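Local coordinates for protein 2-hydroxyisobutyryl-CoA synthetase (Aquincola tertiaricarbonis, PDB 6HDY) that is a CoA synthetase of the ANL superfamily of AMP-binding enzymes, which pair a large AMP-binding domain with a smaller C-terminal domain, at residues A[285-290]-A[297-302]; A[307-312]-A[324-329]; A[344-349]-A[360-365]. One frame throughout, in Å; residues are numbered along the deposited sequence.

Contact 1. Residues A[285-290]-A[297-302]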
loop_
_atom_site.group_PDB
_atom_site.type_symbol
_atom_site.label_atom_id
_atom_site.label_comp_id
_atom_site.label_asym_id
_atom_site.label_seq_id
_atom_site.Cartn_x
_atom_site.Cartn_y
_atom_site.Cartn_z
ATOM N N MET A 285 4.177 -12.616 12.862
ATOM C CA MET A 285 4.222 -14.021 12.455
ATOM C C MET A 285 4.890 -14.882 13.560
ATOM O O MET A 285 5.104 -16.062 13.342
ATOM C CB MET A 285 4.937 -14.185 11.083
ATOM C CG MET A 285 4.144 -13.626 9.917
ATOM S SD MET A 285 4.907 -13.822 8.278
ATOM C CE MET A 285 4.718 -15.533 8.048
ATOM N N ASN A 286 5.169 -14.311 14.762
ATOM C CA ASN A 286 5.754 -15.026 15.923
ATOM C C ASN A 286 4.891 -16.248 16.361
ATOM O O ASN A 286 5.329 -17.113 17.119
ATOM C CB ASN A 286 5.998 -14.049 17.090
ATOM C CG ASN A 286 4.722 -13.577 17.745
ATOM O OD1 ASN A 286 3.985 -12.786 17.195
ATOM N ND2 ASN A 286 4.396 -14.090 18.913
ATOM N N VAL A 287 3.650 -16.277 15.898
ATOM C CA VAL A 287 2.729 -17.408 16.033
ATOM C C VAL A 287 2.366 -17.754 14.586
ATOM O O VAL A 287 1.896 -16.872 13.846
ATOM C CB VAL A 287 1.508 -17.232 16.984
ATOM C CG1 VAL A 287 1.950 -17.160 18.441
ATOM C CG2 VAL A 287 0.648 -16.029 16.604
ATOM N N ALA A 288 2.763 -18.961 14.142
ATOM C CA ALA A 288 2.572 -19.395 12.753
ATOM C C ALA A 288 2.728 -20.880 12.557
ATOM O O ALA A 288 3.668 -21.486 13.079
ATOM C CB ALA A 288 3.551 -18.665 11.816
ATOM N N GLY A 289 1.874 -21.427 11.704
ATOM C CA GLY A 289 1.956 -22.827 11.297
ATOM C C GLY A 289 3.099 -23.048 10.317
ATOM O O GLY A 289 3.630 -22.092 9.721
ATOM N N THR A 290 3.541 -24.311 10.192
ATOM C CA THR A 290 4.647 -24.647 9.278
ATOM C C THR A 290 4.145 -25.624 8.200
ATOM O O THR A 290 3.023 -26.094 8.297
ATOM C CB THR A 290 5.884 -25.125 10.052
ATOM O OG1 THR A 290 5.626 -26.425 10.564
ATOM C CG2 THR A 290 6.283 -24.194 11.185
ATOM N N MET A 297 -0.896 -23.051 14.952
ATOM C CA MET A 297 0.319 -22.248 14.905
ATOM C C MET A 297 1.320 -22.674 15.935
ATOM O O MET A 297 0.935 -23.095 17.007
ATOM C CB MET A 297 -0.020 -20.763 15.158
ATOM C CG MET A 297 -0.970 -20.156 14.139
ATOM S SD MET A 297 -1.303 -18.382 14.361
ATOM C CE MET A 297 -2.330 -18.397 15.775
ATOM N N LEU A 298 2.608 -22.507 15.637
ATOM C CA LEU A 298 3.671 -22.715 16.617
ATOM C C LEU A 298 4.013 -21.328 17.220
ATOM O O LEU A 298 3.844 -20.315 16.549
ATOM C CB LEU A 298 4.934 -23.278 15.943
ATOM C CG LEU A 298 4.896 -24.686 15.320
ATOM C CD1 LEU A 298 6.295 -25.165 15.050
ATOM C CD2 LEU A 298 4.090 -25.701 16.183
ATOM N N CYS A 299 4.501 -21.303 18.460
ATOM C CA CYS A 299 4.946 -20.101 19.157
ATOM C C CYS A 299 6.444 -20.049 18.973
ATOM O O CYS A 299 7.155 -20.765 19.667
ATOM C CB CYS A 299 4.581 -20.157 20.641
ATOM S SG CYS A 299 2.815 -20.341 20.966
ATOM N N TRP A 300 6.927 -19.223 18.032
ATOM C CA TRP A 300 8.353 -19.051 17.753
ATOM C C TRP A 300 8.961 -18.209 18.886
ATOM O O TRP A 300 9.169 -17.007 18.752
ATOM C CB TRP A 300 8.549 -18.429 16.369
ATOM C CG TRP A 300 8.022 -19.268 15.246
ATOM C CD1 TRP A 300 6.720 -19.588 15.000
ATOM C CD2 TRP A 300 8.782 -19.815 14.155
ATOM N NE1 TRP A 300 6.624 -20.344 13.856
ATOM C CE2 TRP A 300 7.871 -20.487 13.305
ATOM C CE3 TRP A 300 10.149 -19.792 13.805
ATOM C CZ2 TRP A 300 8.280 -21.139 12.124
ATOM C CZ3 TRP A 300 10.551 -20.444 12.645
ATOM C CH2 TRP A 300 9.627 -21.104 11.817
ATOM N N GLN A 301 9.195 -18.891 20.027
ATOM C CA GLN A 301 9.607 -18.373 21.330
ATOM C C GLN A 301 10.870 -17.508 21.366
ATOM O O GLN A 301 10.947 -16.606 22.206
ATOM C CB GLN A 301 9.734 -19.529 22.333
ATOM C CG GLN A 301 8.395 -20.197 22.696
ATOM C CD GLN A 301 7.380 -19.266 23.331
ATOM O OE1 GLN A 301 6.770 -18.410 22.671
ATOM N NE2 GLN A 301 7.125 -19.452 24.613
ATOM N N ASP A 302 11.868 -17.801 20.512
ATOM C CA ASP A 302 13.122 -17.034 20.448
ATOM C C ASP A 302 13.000 -15.745 19.615
ATOM O O ASP A 302 13.976 -14.976 19.517
ATOM C CB ASP A 302 14.291 -17.908 19.973
ATOM C CG ASP A 302 13.984 -18.632 18.688
ATOM O OD1 ASP A 302 13.249 -19.643 18.742
ATOM O OD2 ASP A 302 14.441 -18.165 17.623
#
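The indole of Trp300 meets segment 285-290 mainly at its pyrrole edge. There NE1 donates to Ala288 O at 3.3 Å, almost straight (168°) and with the oxygen in the ring plane. Asn286 O lies near the same plane beside CD1, while the methyl CG2 of Thr290 comes up obliquely, 3.8 Å from CZ2. CG of Trp300 stands anti to the carbonyl carbon, beside the backbone N (chi1 -62°), and chi2 of 66° turns the ring, with NE1 reaching Ala288 O. That oxygen is held by two donors: Leu298 N, 3.0 Å from Ala288 O, arrives on the opposite face of the carbonyl plane from NE1, well above that plane. This double grip ties an indole and a backbone amide to one buried oxygen. Two further bonds, Ala288 N to Leu298 O at 3.0 Å and Trp300 N to Asn286 O at 2.8 Å, complete a short antiparallel hairpin. Val287 pairs with Cys299 at the non-hydrogen-bonded position, its CG1 4.2 Å from Cys299 SG. The other methyl, CG2, is 3.8 Å from SD of Met297, whose chain bends at chi3 and brings CE to the same methyl. Ile154 of helix 141-157 packs on Ala288 and Trp300, the Tyr359 ring also meets the indole, and Thr306 of strand 304-310 touches Val287 and Cys299. Strand 361-362 continues the small sheet beyond strand 297-299.

Contact 2. Residues A[307-312]-A[324-329]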
loop_
_atom_site.group_PDB
_atom_site.type_symbol
_atom_site.label_atom_id
_atom_site.label_comp_id
_atom_site.label_asym_id
_atom_site.label_seq_id
_atom_site.Cartn_x
_atom_site.Cartn_y
_atom_site.Cartn_z
ATOM N N GLU A 307 3.198 -16.316 26.242
ATOM C CA GLU A 307 2.715 -16.910 27.481
ATOM C C GLU A 307 1.198 -17.042 27.379
ATOM O O GLU A 307 0.520 -16.052 27.119
ATOM C CB GLU A 307 3.029 -16.014 28.670
ATOM C CG GLU A 307 4.492 -15.711 28.907
ATOM C CD GLU A 307 4.664 -14.634 29.954
ATOM O OE1 GLU A 307 4.558 -13.442 29.595
ATOM O OE2 GLU A 307 4.790 -14.979 31.148
ATOM N N VAL A 308 0.651 -18.237 27.594
ATOM C CA VAL A 308 -0.804 -18.383 27.564
ATOM C C VAL A 308 -1.236 -18.392 29.028
ATOM O O VAL A 308 -0.882 -19.287 29.805
ATOM C CB VAL A 308 -1.291 -19.547 26.673
ATOM C CG1 VAL A 308 -2.789 -19.798 26.824
ATOM C CG2 VAL A 308 -0.933 -19.269 25.218
ATOM N N CYS A 309 -1.902 -17.305 29.422
ATOM C CA CYS A 309 -2.180 -17.011 30.812
ATOM C C CYS A 309 -3.643 -17.057 31.221
ATOM O O CYS A 309 -4.553 -16.851 30.417
ATOM C CB CYS A 309 -1.556 -15.659 31.174
ATOM S SG CYS A 309 0.233 -15.553 30.848
ATOM N N ASP A 310 -3.844 -17.261 32.522
ATOM C CA ASP A 310 -5.152 -17.206 33.128
ATOM C C ASP A 310 -5.437 -15.687 33.292
ATOM O O ASP A 310 -4.670 -15.011 33.986
ATOM C CB ASP A 310 -5.111 -17.924 34.485
ATOM C CG ASP A 310 -6.438 -18.111 35.189
ATOM O OD1 ASP A 310 -7.377 -17.340 34.899
ATOM O OD2 ASP A 310 -6.518 -18.994 36.073
ATOM N N PRO A 311 -6.498 -15.139 32.633
ATOM C CA PRO A 311 -6.787 -13.687 32.738
ATOM C C PRO A 311 -7.080 -13.154 34.145
ATOM O O PRO A 311 -7.135 -11.931 34.339
ATOM C CB PRO A 311 -7.998 -13.499 31.814
ATOM C CG PRO A 311 -7.966 -14.681 30.886
ATOM C CD PRO A 311 -7.470 -15.803 31.737
ATOM N N ALA A 312 -7.264 -14.065 35.120
ATOM C CA ALA A 312 -7.531 -13.739 36.510
ATOM C C ALA A 312 -6.256 -13.375 37.269
ATOM O O ALA A 312 -6.328 -12.588 38.212
ATOM C CB ALA A 312 -8.217 -14.910 37.189
ATOM N N THR A 324 -5.234 -16.669 27.797
ATOM C CA THR A 324 -5.003 -15.500 26.973
ATOM C C THR A 324 -3.527 -15.309 26.612
ATOM O O THR A 324 -2.684 -15.273 27.502
ATOM C CB THR A 324 -5.636 -14.217 27.581
ATOM O OG1 THR A 324 -5.593 -13.192 26.588
ATOM C CG2 THR A 324 -4.943 -13.731 28.856
ATOM N N PRO A 325 -3.200 -15.140 25.318
ATOM C CA PRO A 325 -1.800 -14.855 24.947
ATOM C C PRO A 325 -1.298 -13.498 25.473
ATOM O O PRO A 325 -1.960 -12.455 25.346
ATOM C CB PRO A 325 -1.825 -14.894 23.416
ATOM C CG PRO A 325 -3.099 -15.650 23.053
ATOM C CD PRO A 325 -4.062 -15.233 24.120
ATOM N N VAL A 326 -0.134 -13.539 26.124
ATOM C CA VAL A 326 0.599 -12.396 26.680
ATOM C C VAL A 326 1.942 -12.480 25.958
ATOM O O VAL A 326 2.540 -13.564 25.917
ATOM C CB VAL A 326 0.709 -12.434 28.238
ATOM C CG1 VAL A 326 1.745 -11.431 28.770
ATOM C CG2 VAL A 326 -0.652 -12.206 28.896
ATOM N N TYR A 327 2.374 -11.359 25.316
ATOM C CA TYR A 327 3.565 -11.369 24.472
ATOM C C TYR A 327 4.661 -10.415 24.879
ATOM O O TYR A 327 4.382 -9.309 25.337
ATOM C CB TYR A 327 3.192 -11.055 23.016
ATOM C CG TYR A 327 2.114 -11.902 22.379
ATOM C CD1 TYR A 327 2.404 -13.167 21.864
ATOM C CD2 TYR A 327 0.832 -11.396 22.180
ATOM C CE1 TYR A 327 1.436 -13.913 21.185
ATOM C CE2 TYR A 327 -0.137 -12.124 21.484
ATOM C CZ TYR A 327 0.170 -13.386 20.996
ATOM O OH TYR A 327 -0.788 -14.119 20.338
ATOM N N THR A 328 5.924 -10.829 24.627
ATOM C CA THR A 328 7.121 -10.027 24.876
ATOM C C THR A 328 8.094 -10.113 23.696
ATOM O O THR A 328 8.476 -11.214 23.292
ATOM C CB THR A 328 7.797 -10.389 26.223
ATOM O OG1 THR A 328 6.863 -10.228 27.300
ATOM C CG2 THR A 328 9.045 -9.546 26.491
ATOM N N HIS A 329 8.500 -8.934 23.167
ATOM C CA HIS A 329 9.516 -8.787 22.124
ATOM C C HIS A 329 10.884 -9.176 22.657
ATOM O O HIS A 329 11.308 -8.671 23.708
ATOM C CB HIS A 329 9.617 -7.310 21.618
ATOM C CG HIS A 329 8.531 -6.919 20.659
ATOM N ND1 HIS A 329 7.680 -5.856 20.921
ATOM C CD2 HIS A 329 8.214 -7.445 19.453
ATOM C CE1 HIS A 329 6.869 -5.781 19.879
ATOM N NE2 HIS A 329 7.146 -6.725 18.975
HETATM O O HOH W 1 5.345 -12.507 27.223
#
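The side chain of Glu307 runs obliquely over Val326, its carboxylate oxygen OE1 3.6 Å from the methyl CG1. The chain is extended beyond CG: chi2 of 170° sets CD anti to CA. The other methyl of Val326, CG2, is 4.0 Å from SG of Cys309. Farther along, the ring carbon CG of Pro311 meets CG2 of Thr324 at 3.8 Å, a contact at the exposed end of an otherwise buried pairing. Beneath these side chains four backbone bonds hold the antiparallel strands. Glu307 and Val326 exchange a pair, each 2.8 Å from N to O, and Cys309 and Thr324 exchange another, in which the bond from Thr324 N to Cys309 O is 2.7 Å. Between them Val308 faces Pro325 at the non-hydrogen-bonded position. Asp310 OD1 accepts from Ala312 N in an Asx turn. Strands 304-310 and 322-329, which this pairing joins, are neighbours in a five-stranded antiparallel sheet. The buried carboxylate of Glu307 is well provided for: OE2 forms a salt bridge with Arg339, and a water 2.7 Å from OE1 also bonds to Thr328 OG1, itself linked to Arg339 N. This pairing with arginine would be expected to favour the ionised form of Glu307, and the water extends the polar network to Thr328 farther down the facing strand.

Contact 3. Residues A[344-349]-A[360-365]. With 8LQ ([[(2~{R},3~{S},4~{R},5~{R})-5-(6-aminopurin-9-yl)-3,4-bis(oxidanyl)oxolan-2-yl]methoxy-oxidanyl-phosphoryl] (3~{S})-3-oxidanylbutanoate), chain C; SO4 (sulfate ion), chain E.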
loop_
_atom_site.group_PDB
_atom_site.type_symbol
_atom_site.label_atom_id
_atom_site.label_comp_id
_atom_site.label_asym_id
_atom_site.label_seq_id
_atom_site.Cartn_x
_atom_site.Cartn_y
_atom_site.Cartn_z
ATOM N N ASP A 344 -7.088 -12.078 23.797
ATOM C CA ASP A 344 -7.555 -13.157 22.937
ATOM C C ASP A 344 -7.674 -14.443 23.713
ATOM O O ASP A 344 -7.182 -14.520 24.835
ATOM C CB ASP A 344 -6.614 -13.327 21.736
ATOM C CG ASP A 344 -6.598 -12.124 20.826
ATOM O OD1 ASP A 344 -7.684 -11.622 20.491
ATOM O OD2 ASP A 344 -5.499 -11.690 20.439
ATOM N N LEU A 345 -8.354 -15.449 23.134
ATOM C CA LEU A 345 -8.477 -16.754 23.754
ATOM C C LEU A 345 -7.843 -17.806 22.855
ATOM O O LEU A 345 -8.040 -17.794 21.637
ATOM C CB LEU A 345 -9.944 -17.097 24.086
ATOM C CG LEU A 345 -10.145 -18.238 25.058
ATOM C CD1 LEU A 345 -9.823 -17.818 26.479
ATOM C CD2 LEU A 345 -11.566 -18.779 24.985
ATOM N N THR A 346 -7.057 -18.701 23.460
ATOM C CA THR A 346 -6.413 -19.810 22.748
ATOM C C THR A 346 -6.228 -21.002 23.694
ATOM O O THR A 346 -6.517 -20.914 24.885
ATOM C CB THR A 346 -5.070 -19.359 22.106
ATOM O OG1 THR A 346 -4.674 -20.305 21.114
ATOM C CG2 THR A 346 -3.946 -19.200 23.125
ATOM N N LEU A 347 -5.740 -22.105 23.142
ATOM C CA LEU A 347 -5.338 -23.310 23.840
ATOM C C LEU A 347 -3.934 -23.585 23.313
ATOM O O LEU A 347 -3.693 -23.501 22.099
ATOM C CB LEU A 347 -6.271 -24.501 23.525
ATOM C CG LEU A 347 -6.040 -25.759 24.382
ATOM C CD1 LEU A 347 -7.333 -26.464 24.654
ATOM C CD2 LEU A 347 -5.090 -26.727 23.714
ATOM N N TRP A 348 -3.026 -23.935 24.228
ATOM C CA TRP A 348 -1.648 -24.276 23.894
ATOM C C TRP A 348 -1.269 -25.662 24.441
ATOM O O TRP A 348 -1.753 -26.070 25.500
ATOM C CB TRP A 348 -0.632 -23.161 24.289
ATOM C CG TRP A 348 -0.245 -23.004 25.748
ATOM C CD1 TRP A 348 -0.949 -23.407 26.853
ATOM C CD2 TRP A 348 0.895 -22.285 26.241
ATOM N NE1 TRP A 348 -0.277 -23.045 28.000
ATOM C CE2 TRP A 348 0.860 -22.361 27.653
ATOM C CE3 TRP A 348 1.957 -21.591 25.620
ATOM C CZ2 TRP A 348 1.829 -21.745 28.455
ATOM C CZ3 TRP A 348 2.933 -21.022 26.415
ATOM C CH2 TRP A 348 2.856 -21.086 27.817
ATOM N N THR A 349 -0.453 -26.398 23.668
ATOM C CA THR A 349 0.047 -27.737 24.016
ATOM C C THR A 349 1.544 -27.762 23.762
ATOM O O THR A 349 2.066 -26.857 23.102
ATOM C CB THR A 349 -0.700 -28.844 23.241
ATOM O OG1 THR A 349 -0.636 -28.584 21.836
ATOM C CG2 THR A 349 -2.139 -29.009 23.690
ATOM N N PRO A 360 6.062 -24.545 21.645
ATOM C CA PRO A 360 4.664 -24.781 22.052
ATOM C C PRO A 360 3.775 -24.461 20.847
ATOM O O PRO A 360 4.194 -23.732 19.931
ATOM C CB PRO A 360 4.427 -23.754 23.169
ATOM C CG PRO A 360 5.792 -23.316 23.591
ATOM C CD PRO A 360 6.609 -23.367 22.341
ATOM N N ARG A 361 2.575 -25.031 20.829
ATOM C CA ARG A 361 1.651 -24.912 19.720
ATOM C C ARG A 361 0.280 -24.410 20.174
ATOM O O ARG A 361 -0.143 -24.670 21.295
ATOM C CB ARG A 361 1.510 -26.317 19.074
ATOM C CG ARG A 361 0.790 -26.378 17.734
ATOM C CD ARG A 361 0.827 -27.791 17.182
ATOM N NE ARG A 361 0.478 -27.834 15.756
ATOM C CZ ARG A 361 0.511 -28.928 14.999
ATOM N NH1 ARG A 361 0.883 -30.095 15.517
ATOM N NH2 ARG A 361 0.153 -28.868 13.723
ATOM N N LEU A 362 -0.423 -23.739 19.261
ATOM C CA LEU A 362 -1.809 -23.314 19.361
ATOM C C LEU A 362 -2.502 -24.211 18.307
ATOM O O LEU A 362 -2.622 -23.813 17.139
ATOM C CB LEU A 362 -1.974 -21.812 19.065
ATOM C CG LEU A 362 -1.035 -20.843 19.813
ATOM C CD1 LEU A 362 -1.338 -19.388 19.445
ATOM C CD2 LEU A 362 -1.107 -21.031 21.329
ATOM N N PRO A 363 -2.878 -25.466 18.696
ATOM C CA PRO A 363 -3.424 -26.431 17.715
ATOM C C PRO A 363 -4.676 -26.024 16.947
ATOM O O PRO A 363 -4.953 -26.591 15.875
ATOM C CB PRO A 363 -3.705 -27.672 18.566
ATOM C CG PRO A 363 -2.876 -27.523 19.757
ATOM C CD PRO A 363 -2.791 -26.075 20.038
ATOM N N GLN A 364 -5.461 -25.093 17.520
ATOM C CA GLN A 364 -6.706 -24.612 16.940
ATOM C C GLN A 364 -6.638 -23.109 16.685
ATOM O O GLN A 364 -7.670 -22.440 16.504
ATOM C CB GLN A 364 -7.867 -24.984 17.873
ATOM C CG GLN A 364 -8.199 -26.473 17.844
ATOM C CD GLN A 364 -8.533 -27.012 19.204
ATOM O OE1 GLN A 364 -9.580 -26.703 19.782
ATOM N NE2 GLN A 364 -7.663 -27.865 19.731
ATOM N N GLY A 365 -5.401 -22.610 16.618
ATOM C CA GLY A 365 -5.086 -21.200 16.448
ATOM C C GLY A 365 -5.693 -20.400 17.586
ATOM O O GLY A 365 -5.745 -20.860 18.731
HETATM N N9 8LQ C . -6.045 -11.952 14.999
HETATM C C8 8LQ C . -4.957 -11.646 14.275
HETATM N N7 8LQ C . -4.484 -12.758 13.722
HETATM C C5 8LQ C . -5.267 -13.774 14.121
HETATM C C6 8LQ C . -5.293 -15.094 13.834
HETATM N N6 8LQ C . -4.348 -15.585 13.046
HETATM N N1 8LQ C . -6.223 -15.917 14.355
HETATM C C2 8LQ C . -7.226 -15.414 15.187
HETATM N N3 8LQ C . -7.225 -14.045 15.410
HETATM C C4 8LQ C . -6.238 -13.266 14.906
HETATM C CAA 8LQ C . -0.978 -7.312 11.883
HETATM C CAZ 8LQ C . -1.501 -8.773 11.867
HETATM O OAE 8LQ C . -2.326 -8.974 10.723
HETATM C CAL 8LQ C . -2.318 -9.121 13.126
HETATM C CAS 8LQ C . -3.477 -8.134 13.314
HETATM O OAC 8LQ C . -4.497 -8.249 12.642
HETATM O OAQ 8LQ C . -3.236 -7.104 14.204
HETATM P PBC 8LQ C . -4.391 -6.147 14.762
HETATM O OAH 8LQ C . -4.918 -5.370 13.482
HETATM O OAD 8LQ C . -3.935 -5.243 15.833
HETATM O "O5'" 8LQ C . -5.482 -7.142 15.325
HETATM C "C5'" 8LQ C . -5.037 -8.113 16.269
HETATM C "C4'" 8LQ C . -6.192 -8.993 16.669
HETATM O "O4'" 8LQ C . -6.719 -9.659 15.490
HETATM C "C3'" 8LQ C . -5.649 -10.063 17.516
HETATM O "O3'" 8LQ C . -5.583 -9.624 18.903
HETATM C "C2'" 8LQ C . -6.688 -11.164 17.295
HETATM O "O2'" 8LQ C . -7.949 -10.876 18.021
HETATM C "C1'" 8LQ C . -6.924 -11.044 15.807
HETATM S S SO4 E . -0.106 -33.275 14.714
HETATM O O1 SO4 E . 0.890 -33.044 15.769
HETATM O O2 SO4 E . -0.160 -32.149 13.781
HETATM O O3 SO4 E . 0.253 -34.477 13.962
HETATM O O4 SO4 E . -1.421 -33.440 15.333
HETATM O O HOH W 2 -5.251 -23.329 19.738
#
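Leu362 crosses Thr346 at about a right angle, its carbons gathered round the hydroxyl OG1. Its CB lies 3.7 Å from Thr346 OG1, CG and CD1 remain close to the same oxygen, and CD2 reaches both OG1 and the methyl CG2. CD2 of Leu362 is also 3.7 Å from Trp348 CB. Thr346 OG1, anti to its own backbone N (chi1 -163°), donates to Gly365 O at 2.7 Å, arriving above the carbonyl plane. A water joins the same turn, donating to Leu347 O and Gly365 O and accepting from Gln364 N. The type I turn from Leu362 to Gly365 is thus fastened to the strand by a hydroxyl and a water, with Gly365 at positive phi. Thr349 and Arg361 form a single antiparallel bridge, Thr349 N to Arg361 O and Arg361 N to Thr349 O, each 3.0 Å. Pro363 CG presses on Thr349 OG1 at 3.2 Å, while Pro360 lies side by side with Trp348, whose NE1 bonds to Val317 O. The extended Arg361 chain leads away to a sulfate ion, probably from the crystallisation liquor, and NH2 also donates to Asp295 O. At the start of segment 344-349, Asp344 receives both ribose hydroxyls of the bound 8LQ: O2' donates to OD1 and O3' to OD2, each at 2.6 Å. An aspartate gripping the ribose diol in this two-pronged fashion is the hallmark of the nucleotide site of AMP-binding enzymes.

Contacts 1, 2 and 3 follow one another along the chain without overlap. The centres of contacts 1 and 2 are about 15 Å apart, and that of contact 3 lies about 11 Å from each. Contact 3 reaches both sheets. Strand 361-362 borders strand 297-299 of contact 1 in a small three-stranded antiparallel sheet, where Met297 O and Leu362 N probably bond. Strand 340-347 borders strand 322-329 of contact 2 in a five-stranded antiparallel sheet, where Thr324 OG1 bonds to Asp344 O. Tyr327 also packs on Val287, bringing contacts 1 and 2 together directly. Asp344 thus sits on the five-stranded sheet beside the bound 8LQ, in the contact that also reaches the smaller sheet.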